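Local coordinates for outer membrane protein SusF (Bacteroides thetaiotaomicron, PDB 4FE9) that binds starch at the cell surface, through carbohydrate-binding modules, before the starch is transported into the periplasm for degradation, at residues D323-S326 and Q327-D331. Residues are numbered along the deposited sequence; the frame is centred on the assembly and turned at random.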
ATOM      1  N   ASP A 323       2.232   8.192  -5.827  1.00 26.18           N
ATOM      2  CA  ASP A 323       3.418   7.467  -5.379  1.00 27.25           C
ATOM      3  C   ASP A 323       3.502   5.997  -5.817  1.00 26.34           C
ATOM      4  O   ASP A 323       4.576   5.518  -6.142  1.00 25.23           O
ATOM      5  CB  ASP A 323       3.595   7.597  -3.875  1.00 28.52           C
ATOM      6  CG  ASP A 323       4.683   8.594  -3.507  1.00 35.16           C
ATOM      7  OD1 ASP A 323       4.381   9.822  -3.483  1.00 47.98           O
ATOM      8  OD2 ASP A 323       5.865   8.158  -3.339  1.00 45.61           O
ATOM      9  N   ALA A 324       2.373   5.289  -5.860  1.00 25.15           N
ATOM     10  CA  ALA A 324       2.420   3.862  -6.228  1.00 24.61           C
ATOM     11  C   ALA A 324       2.352   3.678  -7.752  1.00 24.93           C
ATOM     12  O   ALA A 324       1.281   3.324  -8.322  1.00 25.01           O
ATOM     13  CB  ALA A 324       1.311   3.058  -5.507  1.00 23.40           C
ATOM     14  N   ILE A 325       3.427   4.082  -8.426  1.00 24.56           N
ATOM     15  CA  ILE A 325       3.627   3.750  -9.833  1.00 24.45           C
ATOM     16  C   ILE A 325       4.882   2.882  -9.979  1.00 25.50           C
ATOM     17  O   ILE A 325       5.950   3.270  -9.547  1.00 26.87           O
ATOM     18  CB  ILE A 325       3.755   5.040 -10.703  1.00 24.77           C
ATOM     19  CG1 ILE A 325       2.532   5.950 -10.490  1.00 22.57           C
ATOM     20  CG2 ILE A 325       3.923   4.683 -12.194  1.00 24.02           C
ATOM     21  CD1 ILE A 325       2.542   7.238 -11.305  1.00 16.21           C
ATOM     22  N   SER A 326       4.671   1.626 -10.313  1.00 25.89           N
ATOM     23  CA  SER A 326       5.714   0.745 -10.817  1.00 27.46           C
ATOM     24  C   SER A 326       6.942   1.495 -11.370  1.00 27.30           C
ATOM     25  O   SER A 326       6.802   2.421 -12.188  1.00 25.64           O
ATOM     26  CB  SER A 326       5.133  -0.105 -11.931  1.00 26.89           C
ATOM     27  OG  SER A 326       5.522  -1.425 -11.785  1.00 30.91           O
ATOM     28  N   GLN A 327       8.135   0.969 -11.077  1.00 28.42           N
ATOM     29  CA  GLN A 327       9.325   1.322 -11.865  1.00 28.39           C
ATOM     30  C   GLN A 327       9.179   0.853 -13.322  1.00 28.84           C
ATOM     31  O   GLN A 327       9.533   1.588 -14.250  1.00 28.47           O
ATOM     32  CB  GLN A 327      10.620   0.752 -11.235  1.00 28.93           C
ATOM     33  CG  GLN A 327      11.952   1.297 -11.877  1.00 27.16           C
ATOM     34  CD  GLN A 327      12.015   2.843 -11.910  1.00 33.22           C
ATOM     35  OE1 GLN A 327      11.856   3.508 -10.890  1.00 33.57           O
ATOM     36  NE2 GLN A 327      12.191   3.399 -13.099  1.00 36.97           N
ATOM     37  N   GLU A 328       8.591  -0.340 -13.503  1.00 28.97           N
ATOM     38  CA  GLU A 328       8.195  -0.844 -14.836  1.00 30.26           C
ATOM     39  C   GLU A 328       7.431   0.194 -15.618  1.00 29.82           C
ATOM     40  O   GLU A 328       7.796   0.521 -16.734  1.00 30.19           O
ATOM     41  CB  GLU A 328       7.340  -2.112 -14.719  1.00 30.11           C
ATOM     42  CG  GLU A 328       8.094  -3.342 -14.249  1.00 33.31           C
ATOM     43  CD  GLU A 328       8.314  -3.365 -12.702  1.00 50.82           C
ATOM     44  OE1 GLU A 328       8.221  -2.287 -12.039  1.00 51.11           O
ATOM     45  OE2 GLU A 328       8.634  -4.451 -12.167  1.00 53.51           O
ATOM     46  N   SER A 329       6.335   0.676 -15.047  1.00 28.69           N
ATOM     47  CA  SER A 329       5.502   1.625 -15.736  1.00 28.38           C
ATOM     48  C   SER A 329       6.342   2.785 -16.129  1.00 27.90           C
ATOM     49  O   SER A 329       6.112   3.403 -17.177  1.00 27.91           O
ATOM     50  CB  SER A 329       4.357   2.118 -14.834  1.00 27.41           C
ATOM     51  OG  SER A 329       3.457   1.080 -14.565  1.00 28.40           O
ATOM     52  N   LYS A 330       7.137   3.245 -15.177  1.00 27.43           N
ATOM     53  CA  LYS A 330       7.866   4.494 -15.345  1.00 27.68           C
ATOM     54  C   LYS A 330       8.856   4.344 -16.490  1.00 26.84           C
ATOM     55  O   LYS A 330       8.998   5.247 -17.320  1.00 26.66           O
ATOM     56  CB  LYS A 330       8.617   4.856 -14.063  1.00 28.08           C
ATOM     57  CG  LYS A 330       7.773   5.513 -13.029  1.00 28.76           C
ATOM     58  CD  LYS A 330       8.560   5.726 -11.783  1.00 27.52           C
ATOM     59  CE  LYS A 330       7.800   6.617 -10.834  1.00 32.38           C
ATOM     60  NZ  LYS A 330       8.303   6.459  -9.467  1.00 33.99           N
ATOM     61  N   ASP A 331       9.471   3.168 -16.562  1.00 27.33           N
ATOM     62  CA  ASP A 331      10.415   2.829 -17.620  1.00 28.62           C
ATOM     63  C   ASP A 331       9.703   2.632 -18.938  1.00 29.12           C
ATOM     64  O   ASP A 331      10.147   3.137 -19.975  1.00 29.27           O
ATOM     65  CB  ASP A 331      11.175   1.546 -17.262  1.00 28.56           C
ATOM     66  CG  ASP A 331      12.220   1.770 -16.175  1.00 31.44           C
ATOM     67  OD1 ASP A 331      12.755   0.774 -15.652  1.00 37.53           O
ATOM     68  OD2 ASP A 331      12.454   2.941 -15.802  1.00 34.74           O
TER
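S326 meets E328, S329 and K330 at the N-terminal end of helix 327-333, where it takes the N-cap position. Its hydroxyl, however, turns to E328 OE1, and the first helical turn closes through the backbone: K330 N donates to S326 O at 3.1 Å, with an N-H...O angle of 151°. The short helix follows a loop of carbohydrate-binding module 2.

The tight side faces strand 360-366 and L335. I325 and S329 are buried here, and both touch L335. I325 CG2 lies 3.7 Å from S329 CB. With chi1 at -55°, CG1 of I325 is anti to the carbonyl carbon, and CG2 is left anti to the backbone N, where it meets the helix. K330 runs extended beyond CG and crosses I325 at about a right angle, with CG 4.0 Å from I325 CG2. S329 OG packs 3.3 Å from S326 CB, and it accepts a hydrogen bond from F365 N on strand 360-366. The same strand supplies E364, whose OE1 accepts from S326 N. The helix start is thus tied to the sheet at two points.

The other side is looser and open to solvent. S326 OG donates to E328 OE1 at 2.8 Å, reaching it from above the carboxylate plane. The glutamate chain bends at chi2 (79°), which brings OE1 back to S326 OG. Without the hydroxyl, as with an alanine at S326, E328 OE1 would probably lose this donor and its carboxylate would be freer to turn. On exposed Q327, the side chain bridges one turn of helix: NE2 donates to D331 OD2 at 2.8 Å, with the acceptor almost in the amide plane.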